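Side-chain contacts in Bse634I restriction endonuclease (Geobacillus stearothermophilus, PDB 1KNV), which cleaves double-stranded DNA at a specific recognition sequence as a type II restriction endonuclease, probably with the help of divalent metal ions: residues B[20-25]-B[62-67]; B[111-116]-B[126-131]; B[204-209]-B[250-255]. One frame throughout, in Å; residues are numbered along the deposited sequence.

Contact 1: B[20-25]-B[62-67]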
ATOM      1  N   THR B  20       9.259  34.654  50.694  1.00 50.10           N
ATOM      2  CA  THR B  20       8.553  35.431  49.680  1.00 48.80           C
ATOM      3  C   THR B  20       9.184  35.265  48.299  1.00 49.10           C
ATOM      4  O   THR B  20      10.402  35.397  48.136  1.00 49.16           O
ATOM      5  CB  THR B  20       8.494  36.928  50.025  1.00 47.65           C
ATOM      6  OG1 THR B  20       7.776  37.105  51.253  1.00 46.99           O
ATOM      7  CG2 THR B  20       7.783  37.697  48.915  1.00 46.05           C
ATOM      8  N   LYS B  21       8.338  34.965  47.315  1.00 48.80           N
ATOM      9  CA  LYS B  21       8.770  34.764  45.938  1.00 48.14           C
ATOM     10  C   LYS B  21       8.081  35.725  44.975  1.00 47.30           C
ATOM     11  O   LYS B  21       7.046  36.310  45.297  1.00 47.19           O
ATOM     12  CB  LYS B  21       8.502  33.323  45.518  1.00 48.42           C
ATOM     13  CG  LYS B  21       9.294  32.298  46.304  1.00 50.41           C
ATOM     14  CD  LYS B  21       9.033  30.902  45.775  1.00 52.63           C
ATOM     15  CE  LYS B  21       9.958  29.869  46.402  1.00 54.07           C
ATOM     16  NZ  LYS B  21       9.853  28.555  45.688  1.00 55.44           N
ATOM     17  N   ILE B  22       8.662  35.880  43.789  1.00 46.14           N
ATOM     18  CA  ILE B  22       8.120  36.786  42.785  1.00 45.27           C
ATOM     19  C   ILE B  22       7.775  36.061  41.486  1.00 44.59           C
ATOM     20  O   ILE B  22       8.587  35.303  40.951  1.00 44.65           O
ATOM     21  CB  ILE B  22       9.131  37.910  42.457  1.00 45.44           C
ATOM     22  CG1 ILE B  22       9.701  38.507  43.756  1.00 45.41           C
ATOM     23  CG2 ILE B  22       8.457  38.977  41.606  1.00 45.47           C
ATOM     24  CD1 ILE B  22       8.658  39.064  44.722  1.00 44.46           C
ATOM     25  N   ARG B  23       6.567  36.301  40.981  1.00 43.31           N
ATOM     26  CA  ARG B  23       6.122  35.683  39.733  1.00 41.74           C
ATOM     27  C   ARG B  23       5.729  36.758  38.726  1.00 39.76           C
ATOM     28  O   ARG B  23       5.105  37.753  39.084  1.00 39.07           O
ATOM     29  CB  ARG B  23       4.909  34.776  39.971  1.00 42.94           C
ATOM     30  CG  ARG B  23       3.651  35.541  40.350  1.00 43.69           C
ATOM     31  CD  ARG B  23       2.380  34.751  40.080  1.00 44.45           C
ATOM     32  NE  ARG B  23       1.745  34.263  41.303  1.00 44.67           N
ATOM     33  CZ  ARG B  23       2.067  33.127  41.914  1.00 44.95           C
ATOM     34  NH1 ARG B  23       3.025  32.345  41.422  1.00 44.83           N
ATOM     35  NH2 ARG B  23       1.424  32.768  43.021  1.00 45.12           N
ATOM     36  N   ILE B  24       6.097  36.565  37.468  1.00 37.88           N
ATOM     37  CA  ILE B  24       5.726  37.533  36.447  1.00 36.81           C
ATOM     38  C   ILE B  24       4.296  37.237  36.004  1.00 36.82           C
ATOM     39  O   ILE B  24       3.868  36.086  35.994  1.00 38.47           O
ATOM     40  CB  ILE B  24       6.643  37.442  35.221  1.00 35.93           C
ATOM     41  CG1 ILE B  24       8.084  37.737  35.635  1.00 34.87           C
ATOM     42  CG2 ILE B  24       6.164  38.405  34.141  1.00 34.45           C
ATOM     43  CD1 ILE B  24       9.075  37.594  34.508  1.00 35.16           C
ATOM     44  N   LYS B  25       3.554  38.280  35.658  1.00 36.18           N
ATOM     45  CA  LYS B  25       2.179  38.123  35.200  1.00 35.39           C
ATOM     46  C   LYS B  25       2.175  38.596  33.746  1.00 34.61           C
ATOM     47  O   LYS B  25       1.872  39.755  33.461  1.00 35.14           O
ATOM     48  CB  LYS B  25       1.241  38.981  36.056  1.00 35.71           C
ATOM     49  CG  LYS B  25       1.339  38.701  37.548  1.00 35.65           C
ATOM     50  CD  LYS B  25       1.079  37.237  37.852  1.00 36.21           C
ATOM     51  CE  LYS B  25      -0.352  36.865  37.526  1.00 36.73           C
ATOM     52  NZ  LYS B  25      -1.288  37.721  38.294  1.00 37.31           N
ATOM     53  N   GLY B  62      11.555  47.550  43.972  1.00 40.71           N
ATOM     54  CA  GLY B  62      12.670  47.054  44.767  1.00 41.88           C
ATOM     55  C   GLY B  62      12.552  45.578  45.100  1.00 42.89           C
ATOM     56  O   GLY B  62      12.909  45.146  46.199  1.00 43.21           O
ATOM     57  N   LEU B  63      12.067  44.798  44.139  1.00 43.57           N
ATOM     58  CA  LEU B  63      11.871  43.365  44.329  1.00 42.94           C
ATOM     59  C   LEU B  63      13.028  42.532  43.811  1.00 42.46           C
ATOM     60  O   LEU B  63      13.860  43.017  43.043  1.00 41.82           O
ATOM     61  CB  LEU B  63      10.587  42.926  43.623  1.00 43.80           C
ATOM     62  CG  LEU B  63       9.311  43.643  44.068  1.00 43.93           C
ATOM     63  CD1 LEU B  63       8.146  43.182  43.213  1.00 44.53           C
ATOM     64  CD2 LEU B  63       9.050  43.361  45.541  1.00 44.23           C
ATOM     65  N   ALA B  64      13.076  41.275  44.246  1.00 42.10           N
ATOM     66  CA  ALA B  64      14.114  40.357  43.794  1.00 42.51           C
ATOM     67  C   ALA B  64      13.912  40.236  42.287  1.00 42.31           C
ATOM     68  O   ALA B  64      12.780  40.174  41.815  1.00 44.07           O
ATOM     69  CB  ALA B  64      13.942  38.997  44.467  1.00 42.08           C
ATOM     70  N   ILE B  65      14.997  40.208  41.528  1.00 41.29           N
ATOM     71  CA  ILE B  65      14.882  40.124  40.077  1.00 40.42           C
ATOM     72  C   ILE B  65      14.710  38.694  39.546  1.00 40.81           C
ATOM     73  O   ILE B  65      15.481  37.792  39.891  1.00 39.90           O
ATOM     74  CB  ILE B  65      16.109  40.761  39.417  1.00 39.85           C
ATOM     75  CG1 ILE B  65      16.269  42.194  39.923  1.00 39.47           C
ATOM     76  CG2 ILE B  65      15.958  40.739  37.906  1.00 39.70           C
ATOM     77  CD1 ILE B  65      17.580  42.844  39.525  1.00 39.93           C
ATOM     78  N   PRO B  66      13.680  38.472  38.703  1.00 40.89           N
ATOM     79  CA  PRO B  66      13.391  37.162  38.109  1.00 40.87           C
ATOM     80  C   PRO B  66      14.553  36.666  37.247  1.00 40.86           C
ATOM     81  O   PRO B  66      15.173  37.445  36.528  1.00 40.89           O
ATOM     82  CB  PRO B  66      12.133  37.432  37.287  1.00 40.43           C
ATOM     83  CG  PRO B  66      11.442  38.478  38.087  1.00 40.35           C
ATOM     84  CD  PRO B  66      12.584  39.414  38.413  1.00 40.85           C
ATOM     85  N   THR B  67      14.834  35.369  37.315  1.00 40.62           N
ATOM     86  CA  THR B  67      15.932  34.776  36.559  1.00 40.66           C
ATOM     87  C   THR B  67      15.713  34.845  35.055  1.00 41.06           C
ATOM     88  O   THR B  67      14.607  35.107  34.585  1.00 40.81           O
ATOM     89  CB  THR B  67      16.126  33.303  36.948  1.00 40.72           C
ATOM     90  OG1 THR B  67      15.055  32.515  36.413  1.00 40.79           O
ATOM     91  CG2 THR B  67      16.116  33.159  38.456  1.00 40.58           C
TER
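Ile22, on strand 19-24, lays its branched side chain against Leu63 and Ala64, in the connector that runs from helix 43-60 to helix 68-93. The strand belongs to a small antiparallel hairpin with strand 11-16, so the contact joins one face of that hairpin to the link between two helices. The CG1-CD1 branch of Ile22 does the touching. Its CG1, set beside the backbone N at chi1 -47°, lies 4.0 Å from Ala64 O and also faces the Ala64 methyl. The second torsion then folds CD1 toward Leu63, whose CD2 is 4.4 Å from Ile22 CD1.

Pro66 presents its ring to Ile24. Ile24 has its second torsion extended (177°), which carries the terminal methyl out to the ring, Ile24 CD1 ending 4.1 Å from Pro66 CB as the two side chains pass at a slant. Helix 68-93 closes this end, for Phe71 touches both Ile24 and Pro66. Leu63 also leans on Val58 of helix 43-60. A rigid proline and beta-branched isoleucines suit a non-helical connector and a strand, while the small Ala64 is consistent with this being the closest CA approach, 7.0 Å between Ile22 CA and Ala64 CA.

The alternation of the strand sends Arg23 the other way, to a salt bridge with Glu12 and a cation-pi contact with Tyr14. The connector is bounded by a Schellman motif at Gly62 and by Thr67, whose OG1 caps Ala70 N. Since no hydrogen bond crosses between the two segments, their fit rests on shape and on the partial shielding of methyl and ring carbons from water, with little directional chemistry to fix it.

Contact 2: B[111-116]-B[126-131]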
ATOM      1  N   ASP B 111      -4.970  17.742  23.956  1.00 26.09           N
ATOM      2  CA  ASP B 111      -4.556  17.011  22.761  1.00 24.94           C
ATOM      3  C   ASP B 111      -5.432  17.498  21.612  1.00 24.58           C
ATOM      4  O   ASP B 111      -6.653  17.339  21.654  1.00 24.98           O
ATOM      5  CB  ASP B 111      -4.777  15.519  22.971  1.00 26.09           C
ATOM      6  CG  ASP B 111      -4.385  14.701  21.767  1.00 27.39           C
ATOM      7  OD1 ASP B 111      -4.307  15.268  20.659  1.00 26.70           O
ATOM      8  OD2 ASP B 111      -4.165  13.481  21.928  1.00 29.97           O
ATOM      9  N   PHE B 112      -4.812  18.077  20.584  1.00 23.45           N
ATOM     10  CA  PHE B 112      -5.552  18.622  19.436  1.00 22.32           C
ATOM     11  C   PHE B 112      -6.499  17.610  18.808  1.00 21.97           C
ATOM     12  O   PHE B 112      -7.521  17.987  18.230  1.00 22.53           O
ATOM     13  CB  PHE B 112      -4.581  19.155  18.368  1.00 21.86           C
ATOM     14  CG  PHE B 112      -4.128  18.113  17.365  1.00 20.69           C
ATOM     15  CD1 PHE B 112      -4.787  17.966  16.150  1.00 20.30           C
ATOM     16  CD2 PHE B 112      -3.062  17.270  17.650  1.00 19.66           C
ATOM     17  CE1 PHE B 112      -4.388  16.988  15.230  1.00 20.01           C
ATOM     18  CE2 PHE B 112      -2.659  16.294  16.744  1.00 20.09           C
ATOM     19  CZ  PHE B 112      -3.325  16.152  15.528  1.00 19.40           C
ATOM     20  N   ARG B 113      -6.153  16.329  18.915  1.00 20.74           N
ATOM     21  CA  ARG B 113      -6.976  15.259  18.361  1.00 21.40           C
ATOM     22  C   ARG B 113      -8.404  15.290  18.894  1.00 21.42           C
ATOM     23  O   ARG B 113      -9.319  14.764  18.271  1.00 20.37           O
ATOM     24  CB  ARG B 113      -6.324  13.906  18.650  1.00 21.12           C
ATOM     25  CG  ARG B 113      -5.076  13.695  17.810  1.00 21.57           C
ATOM     26  CD  ARG B 113      -4.227  12.567  18.322  1.00 21.83           C
ATOM     27  NE  ARG B 113      -4.963  11.313  18.411  1.00 21.70           N
ATOM     28  CZ  ARG B 113      -4.399  10.157  18.740  1.00 22.03           C
ATOM     29  NH1 ARG B 113      -3.098  10.115  19.004  1.00 23.14           N
ATOM     30  NH2 ARG B 113      -5.125   9.052  18.810  1.00 21.43           N
ATOM     31  N   LYS B 114      -8.592  15.933  20.041  1.00 22.30           N
ATOM     32  CA  LYS B 114      -9.908  16.041  20.643  1.00 21.26           C
ATOM     33  C   LYS B 114     -10.826  16.975  19.864  1.00 20.72           C
ATOM     34  O   LYS B 114     -12.008  17.081  20.181  1.00 21.09           O
ATOM     35  CB  LYS B 114      -9.769  16.500  22.095  1.00 23.43           C
ATOM     36  CG  LYS B 114      -9.124  15.439  22.979  1.00 25.81           C
ATOM     37  CD  LYS B 114      -8.537  16.013  24.250  1.00 27.75           C
ATOM     38  CE  LYS B 114      -9.608  16.547  25.157  1.00 29.70           C
ATOM     39  NZ  LYS B 114      -9.013  17.154  26.383  1.00 31.48           N
ATOM     40  N   ILE B 115     -10.302  17.658  18.848  1.00 20.40           N
ATOM     41  CA  ILE B 115     -11.156  18.540  18.053  1.00 19.70           C
ATOM     42  C   ILE B 115     -11.896  17.713  17.007  1.00 19.15           C
ATOM     43  O   ILE B 115     -12.890  18.152  16.434  1.00 20.06           O
ATOM     44  CB  ILE B 115     -10.363  19.673  17.332  1.00 19.64           C
ATOM     45  CG1 ILE B 115      -9.466  19.101  16.232  1.00 19.22           C
ATOM     46  CG2 ILE B 115      -9.533  20.453  18.350  1.00 19.96           C
ATOM     47  CD1 ILE B 115      -8.897  20.179  15.315  1.00 18.72           C
ATOM     48  N   PHE B 116     -11.404  16.504  16.772  1.00 18.93           N
ATOM     49  CA  PHE B 116     -12.012  15.603  15.808  1.00 20.42           C
ATOM     50  C   PHE B 116     -13.364  15.083  16.269  1.00 19.92           C
ATOM     51  O   PHE B 116     -13.603  14.940  17.469  1.00 19.15           O
ATOM     52  CB  PHE B 116     -11.085  14.418  15.567  1.00 21.87           C
ATOM     53  CG  PHE B 116      -9.907  14.737  14.703  1.00 23.57           C
ATOM     54  CD1 PHE B 116      -8.722  14.010  14.832  1.00 24.98           C
ATOM     55  CD2 PHE B 116      -9.994  15.727  13.727  1.00 23.47           C
ATOM     56  CE1 PHE B 116      -7.634  14.259  13.995  1.00 25.77           C
ATOM     57  CE2 PHE B 116      -8.926  15.990  12.888  1.00 25.37           C
ATOM     58  CZ  PHE B 116      -7.735  15.251  13.020  1.00 26.66           C
ATOM     59  N   GLN B 126      -9.045   2.872  17.620  1.00 22.65           N
ATOM     60  CA  GLN B 126      -8.970   1.498  17.181  1.00 24.15           C
ATOM     61  C   GLN B 126      -7.520   1.218  16.724  1.00 25.54           C
ATOM     62  O   GLN B 126      -6.973   0.137  16.983  1.00 27.15           O
ATOM     63  CB  GLN B 126      -9.983   1.294  16.061  1.00 25.00           C
ATOM     64  CG  GLN B 126     -10.065  -0.093  15.515  1.00 26.96           C
ATOM     65  CD  GLN B 126      -8.950  -0.372  14.542  1.00 28.30           C
ATOM     66  OE1 GLN B 126      -8.474   0.537  13.858  1.00 28.16           O
ATOM     67  NE2 GLN B 126      -8.536  -1.635  14.454  1.00 29.29           N
ATOM     68  N   LEU B 127      -6.892   2.196  16.064  1.00 24.64           N
ATOM     69  CA  LEU B 127      -5.507   2.054  15.603  1.00 22.56           C
ATOM     70  C   LEU B 127      -4.580   1.877  16.810  1.00 23.67           C
ATOM     71  O   LEU B 127      -3.739   0.984  16.832  1.00 23.84           O
ATOM     72  CB  LEU B 127      -5.081   3.284  14.785  1.00 20.15           C
ATOM     73  CG  LEU B 127      -3.605   3.457  14.387  1.00 19.02           C
ATOM     74  CD1 LEU B 127      -3.099   2.236  13.643  1.00 17.37           C
ATOM     75  CD2 LEU B 127      -3.458   4.692  13.518  1.00 18.29           C
ATOM     76  N   GLU B 128      -4.751   2.720  17.818  1.00 24.86           N
ATOM     77  CA  GLU B 128      -3.930   2.647  19.017  1.00 27.22           C
ATOM     78  C   GLU B 128      -4.017   1.288  19.678  1.00 28.40           C
ATOM     79  O   GLU B 128      -3.011   0.685  20.028  1.00 27.76           O
ATOM     80  CB  GLU B 128      -4.377   3.693  20.033  1.00 27.60           C
ATOM     81  CG  GLU B 128      -4.111   5.127  19.640  1.00 30.05           C
ATOM     82  CD  GLU B 128      -4.747   6.104  20.618  1.00 31.97           C
ATOM     83  OE1 GLU B 128      -4.360   7.294  20.636  1.00 33.30           O
ATOM     84  OE2 GLU B 128      -5.654   5.679  21.369  1.00 33.38           O
ATOM     85  N   LYS B 129      -5.250   0.831  19.876  1.00 31.35           N
ATOM     86  CA  LYS B 129      -5.519  -0.454  20.514  1.00 35.02           C
ATOM     87  C   LYS B 129      -4.918  -1.582  19.674  1.00 36.02           C
ATOM     88  O   LYS B 129      -4.419  -2.571  20.219  1.00 36.28           O
ATOM     89  CB  LYS B 129      -7.032  -0.638  20.685  1.00 37.31           C
ATOM     90  CG  LYS B 129      -7.671   0.530  21.441  1.00 41.66           C
ATOM     91  CD  LYS B 129      -9.202   0.594  21.335  1.00 43.55           C
ATOM     92  CE  LYS B 129      -9.736   1.855  22.030  1.00 43.12           C
ATOM     93  NZ  LYS B 129     -11.216   1.919  22.033  1.00 44.39           N
ATOM     94  N   SER B 130      -4.956  -1.419  18.355  1.00 35.33           N
ATOM     95  CA  SER B 130      -4.405  -2.403  17.433  1.00 34.75           C
ATOM     96  C   SER B 130      -2.890  -2.526  17.661  1.00 35.35           C
ATOM     97  O   SER B 130      -2.354  -3.623  17.825  1.00 35.17           O
ATOM     98  CB  SER B 130      -4.683  -1.933  16.005  1.00 34.52           C
ATOM     99  OG  SER B 130      -4.526  -2.967  15.061  1.00 35.22           O
ATOM    100  N   LEU B 131      -2.218  -1.378  17.675  1.00 35.42           N
ATOM    101  CA  LEU B 131      -0.772  -1.299  17.864  1.00 36.19           C
ATOM    102  C   LEU B 131      -0.307  -1.842  19.200  1.00 38.68           C
ATOM    103  O   LEU B 131       0.646  -2.616  19.268  1.00 38.06           O
ATOM    104  CB  LEU B 131      -0.302   0.154  17.748  1.00 33.50           C
ATOM    105  CG  LEU B 131      -0.337   0.794  16.366  1.00 31.77           C
ATOM    106  CD1 LEU B 131       0.093   2.240  16.467  1.00 31.03           C
ATOM    107  CD2 LEU B 131       0.578   0.033  15.437  1.00 31.18           C
TER
HETATM  108  O   HOH W   1      -2.049   8.343  20.746  1.00 29.76           O
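Glu128 OE1 is gripped twice, by Arg113 NH2 at 2.6 Å in a salt bridge and by a water that donates to it. The same water accepts from Arg113 NH1 at 2.7 Å, so a direct and a water-mediated link join the two side chains. The pair ties the short 3-10 segment 112-115, introduced by an Asx turn in which Asp111 OD1 accepts from Arg113 N at 2.8 Å, to helix 118-131, which follows it in the chain. The charged groups come from opposite directions: Glu128 is extended beyond CG, whereas the arginine chain bends at its third torsion (56°), turning its guanidinium to the glutamate. The two planes stand 61° apart, and NH2 meets OE1 from above the carboxylate plane in a bent bond, with an N-H...O angle of 135°.

Arginine suits this largely buried place because it can serve several acceptors at once; NH1 also donates to Thr142 OG1. With a methionine there, Glu128 would probably keep its charge without a mate and Thr142 would lose its donor. The helix also meets a second subunit, where Leu127 and Ser130 pack on Trp228 of that chain. The aliphatic part of the arginine is used as well: Arg113 CG sits 3.7 Å above the plane of the Phe112 ring, displaced toward its rim.

Contact 3: B[204-209]-B[250-255]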
ATOM      1  N   ASP B 204      18.235  20.713  17.596  1.00 27.43           N
ATOM      2  CA  ASP B 204      17.136  20.066  18.294  1.00 27.60           C
ATOM      3  C   ASP B 204      15.770  20.598  17.875  1.00 27.67           C
ATOM      4  O   ASP B 204      14.815  19.837  17.755  1.00 29.70           O
ATOM      5  CB  ASP B 204      17.317  20.183  19.821  1.00 27.32           C
ATOM      6  CG  ASP B 204      17.182  21.612  20.338  1.00 27.91           C
ATOM      7  OD1 ASP B 204      17.697  22.546  19.682  1.00 26.94           O
ATOM      8  OD2 ASP B 204      16.572  21.794  21.421  1.00 27.68           O
ATOM      9  N   ARG B 205      15.677  21.896  17.627  1.00 26.96           N
ATOM     10  CA  ARG B 205      14.409  22.495  17.236  1.00 25.52           C
ATOM     11  C   ARG B 205      14.051  22.192  15.801  1.00 23.47           C
ATOM     12  O   ARG B 205      12.884  22.082  15.451  1.00 22.89           O
ATOM     13  CB  ARG B 205      14.460  24.002  17.463  1.00 26.43           C
ATOM     14  CG  ARG B 205      14.435  24.368  18.931  1.00 27.31           C
ATOM     15  CD  ARG B 205      14.867  25.794  19.134  1.00 29.46           C
ATOM     16  NE  ARG B 205      14.871  26.153  20.548  1.00 30.13           N
ATOM     17  CZ  ARG B 205      15.485  27.223  21.036  1.00 29.75           C
ATOM     18  NH1 ARG B 205      16.143  28.037  20.224  1.00 30.71           N
ATOM     19  NH2 ARG B 205      15.443  27.476  22.334  1.00 28.96           N
ATOM     20  N   ARG B 206      15.062  22.053  14.967  1.00 23.25           N
ATOM     21  CA  ARG B 206      14.824  21.739  13.573  1.00 23.77           C
ATOM     22  C   ARG B 206      14.324  20.293  13.491  1.00 23.61           C
ATOM     23  O   ARG B 206      13.416  19.974  12.719  1.00 23.29           O
ATOM     24  CB  ARG B 206      16.121  21.883  12.789  1.00 23.69           C
ATOM     25  CG  ARG B 206      15.917  22.028  11.315  1.00 25.38           C
ATOM     26  CD  ARG B 206      17.254  22.122  10.624  1.00 26.51           C
ATOM     27  NE  ARG B 206      17.898  20.818  10.598  1.00 29.56           N
ATOM     28  CZ  ARG B 206      19.153  20.605  10.223  1.00 30.81           C
ATOM     29  NH1 ARG B 206      19.918  21.619   9.841  1.00 30.43           N
ATOM     30  NH2 ARG B 206      19.637  19.368  10.220  1.00 32.30           N
ATOM     31  N   LEU B 207      14.926  19.427  14.301  1.00 23.10           N
ATOM     32  CA  LEU B 207      14.559  18.024  14.328  1.00 22.41           C
ATOM     33  C   LEU B 207      13.127  17.876  14.825  1.00 22.55           C
ATOM     34  O   LEU B 207      12.395  17.008  14.352  1.00 23.60           O
ATOM     35  CB  LEU B 207      15.520  17.231  15.220  1.00 22.21           C
ATOM     36  CG  LEU B 207      15.371  15.706  15.168  1.00 21.55           C
ATOM     37  CD1 LEU B 207      15.638  15.220  13.759  1.00 21.79           C
ATOM     38  CD2 LEU B 207      16.334  15.048  16.138  1.00 21.50           C
ATOM     39  N   GLN B 208      12.716  18.722  15.765  1.00 21.54           N
ATOM     40  CA  GLN B 208      11.347  18.659  16.272  1.00 20.07           C
ATOM     41  C   GLN B 208      10.346  18.935  15.156  1.00 20.13           C
ATOM     42  O   GLN B 208       9.280  18.334  15.117  1.00 20.40           O
ATOM     43  CB  GLN B 208      11.139  19.670  17.386  1.00 19.21           C
ATOM     44  CG  GLN B 208      11.975  19.385  18.591  1.00 20.47           C
ATOM     45  CD  GLN B 208      11.958  20.530  19.576  1.00 22.14           C
ATOM     46  OE1 GLN B 208      12.658  20.499  20.586  1.00 24.86           O
ATOM     47  NE2 GLN B 208      11.158  21.547  19.293  1.00 21.65           N
ATOM     48  N   LEU B 209      10.679  19.853  14.254  1.00 18.77           N
ATOM     49  CA  LEU B 209       9.784  20.154  13.148  1.00 18.03           C
ATOM     50  C   LEU B 209       9.698  18.934  12.261  1.00 18.39           C
ATOM     51  O   LEU B 209       8.613  18.499  11.899  1.00 19.29           O
ATOM     52  CB  LEU B 209      10.306  21.327  12.325  1.00 17.69           C
ATOM     53  CG  LEU B 209      10.220  22.676  13.027  1.00 17.79           C
ATOM     54  CD1 LEU B 209      10.812  23.755  12.149  1.00 17.80           C
ATOM     55  CD2 LEU B 209       8.768  22.974  13.341  1.00 18.31           C
ATOM     56  N   ASP B 250      17.666  23.495   3.339  1.00 31.80           N
ATOM     57  CA  ASP B 250      18.024  22.259   2.648  1.00 30.80           C
ATOM     58  C   ASP B 250      17.586  21.060   3.480  1.00 28.32           C
ATOM     59  O   ASP B 250      16.932  20.143   2.979  1.00 28.60           O
ATOM     60  CB  ASP B 250      19.543  22.183   2.438  1.00 32.46           C
ATOM     61  CG  ASP B 250      20.032  23.045   1.280  1.00 34.84           C
ATOM     62  OD1 ASP B 250      21.274  23.178   1.139  1.00 36.04           O
ATOM     63  OD2 ASP B 250      19.190  23.579   0.515  1.00 35.84           O
ATOM     64  N   ALA B 251      17.970  21.081   4.753  1.00 26.47           N
ATOM     65  CA  ALA B 251      17.650  20.014   5.681  1.00 25.89           C
ATOM     66  C   ALA B 251      16.154  19.820   5.861  1.00 25.73           C
ATOM     67  O   ALA B 251      15.708  18.701   6.063  1.00 25.36           O
ATOM     68  CB  ALA B 251      18.300  20.290   7.025  1.00 25.73           C
ATOM     69  N   LEU B 252      15.391  20.902   5.770  1.00 25.75           N
ATOM     70  CA  LEU B 252      13.946  20.833   5.949  1.00 25.32           C
ATOM     71  C   LEU B 252      13.253  20.398   4.649  1.00 25.40           C
ATOM     72  O   LEU B 252      12.061  20.635   4.448  1.00 25.60           O
ATOM     73  CB  LEU B 252      13.406  22.177   6.413  1.00 25.49           C
ATOM     74  CG  LEU B 252      13.761  22.601   7.834  1.00 25.76           C
ATOM     75  CD1 LEU B 252      13.193  23.979   8.125  1.00 27.56           C
ATOM     76  CD2 LEU B 252      13.198  21.565   8.771  1.00 25.66           C
ATOM     77  N   GLN B 253      14.011  19.733   3.773  1.00 25.47           N
ATOM     78  CA  GLN B 253      13.489  19.219   2.499  1.00 24.62           C
ATOM     79  C   GLN B 253      13.372  17.702   2.598  1.00 22.61           C
ATOM     80  O   GLN B 253      12.893  17.042   1.684  1.00 21.58           O
ATOM     81  CB  GLN B 253      14.402  19.578   1.327  1.00 27.15           C
ATOM     82  CG  GLN B 253      14.246  20.993   0.824  1.00 30.82           C
ATOM     83  CD  GLN B 253      15.165  21.284  -0.345  1.00 32.51           C
ATOM     84  OE1 GLN B 253      15.557  20.395  -1.105  1.00 33.54           O
ATOM     85  NE2 GLN B 253      15.513  22.554  -0.508  1.00 34.22           N
ATOM     86  N   THR B 254      13.796  17.166   3.736  1.00 22.07           N
ATOM     87  CA  THR B 254      13.751  15.737   4.015  1.00 21.57           C
ATOM     88  C   THR B 254      12.342  15.180   3.728  1.00 21.08           C
ATOM     89  O   THR B 254      11.330  15.767   4.120  1.00 20.08           O
ATOM     90  CB  THR B 254      14.166  15.480   5.492  1.00 20.87           C
ATOM     91  OG1 THR B 254      14.110  14.084   5.785  1.00 22.72           O
ATOM     92  CG2 THR B 254      13.253  16.211   6.439  1.00 20.99           C
ATOM     93  N   ALA B 255      12.298  14.055   3.017  1.00 18.84           N
ATOM     94  CA  ALA B 255      11.049  13.401   2.645  1.00 16.62           C
ATOM     95  C   ALA B 255      10.302  12.731   3.806  1.00 15.46           C
ATOM     96  O   ALA B 255      10.905  12.091   4.663  1.00 16.89           O
ATOM     97  CB  ALA B 255      11.332  12.374   1.568  1.00 15.29           C
TER
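Arg206 runs from helix 203-227 to the end of helix 246-251, where Leu252 and Ala251 receive it. Its CB points at the opposite segment, and with CG trans to the backbone N (chi1 -161°) the chain heads across to it. Arg206 CG is the first atom to touch, 3.8 Å from Leu252 CD2, the two side chains meeting at a slant. Arg206 CD comes within 4.2 Å of Ala251 CB, and there the chain bends at its third torsion (74°), which brings the guanidinium flat over the alanine. From here on, every atom meets the same methyl: Arg206 NE at 3.6 Å, and CZ nearest, at 3.3 Å from Ala251 CB, which lies over the centre of the planar group. Arg206 NH1 and NH2 flank it, while NH1 makes a salt bridge with Asp248, earlier in helix 246-251.

Alanine suits the spot because a single methyl lets the flat cation come this close. Leucine suits position 252, where its branched end also packs against Leu201 and Val210. Beyond the helix end, Gln253 and Ala255 share backbone hydrogen bonds with a third subunit, another copy of the protein. The contact thus divides the arginine's work: its carbon chain and guanidinium face are spent on apolar packing, and its charge, directed at Asp248, is likely to fix how the group is turned.

Overall arrangement
Along the chain the three contacts follow one another without overlap. Contact 1 lies in the N-terminal part, where a two-stranded hairpin meets the helices, about 41 Å between centres from contact 2 and 37 Å from contact 3. Contacts 2 and 3 are nearer, with centres 25 Å apart, and both adjoin helix 203-227: contact 3 lies on its first turns, and residues of contact 2 touch it farther along, at Leu216 and His222. That helix follows strand 191-198 of the five-stranded mixed sheet, the core of this PD-(D/E)XK-type nuclease. All lie away from the calcium-binding residues Asp146 and Leu197; contacts 2 and 3 also border other subunits of the tetramer, whereas contact 1 does not.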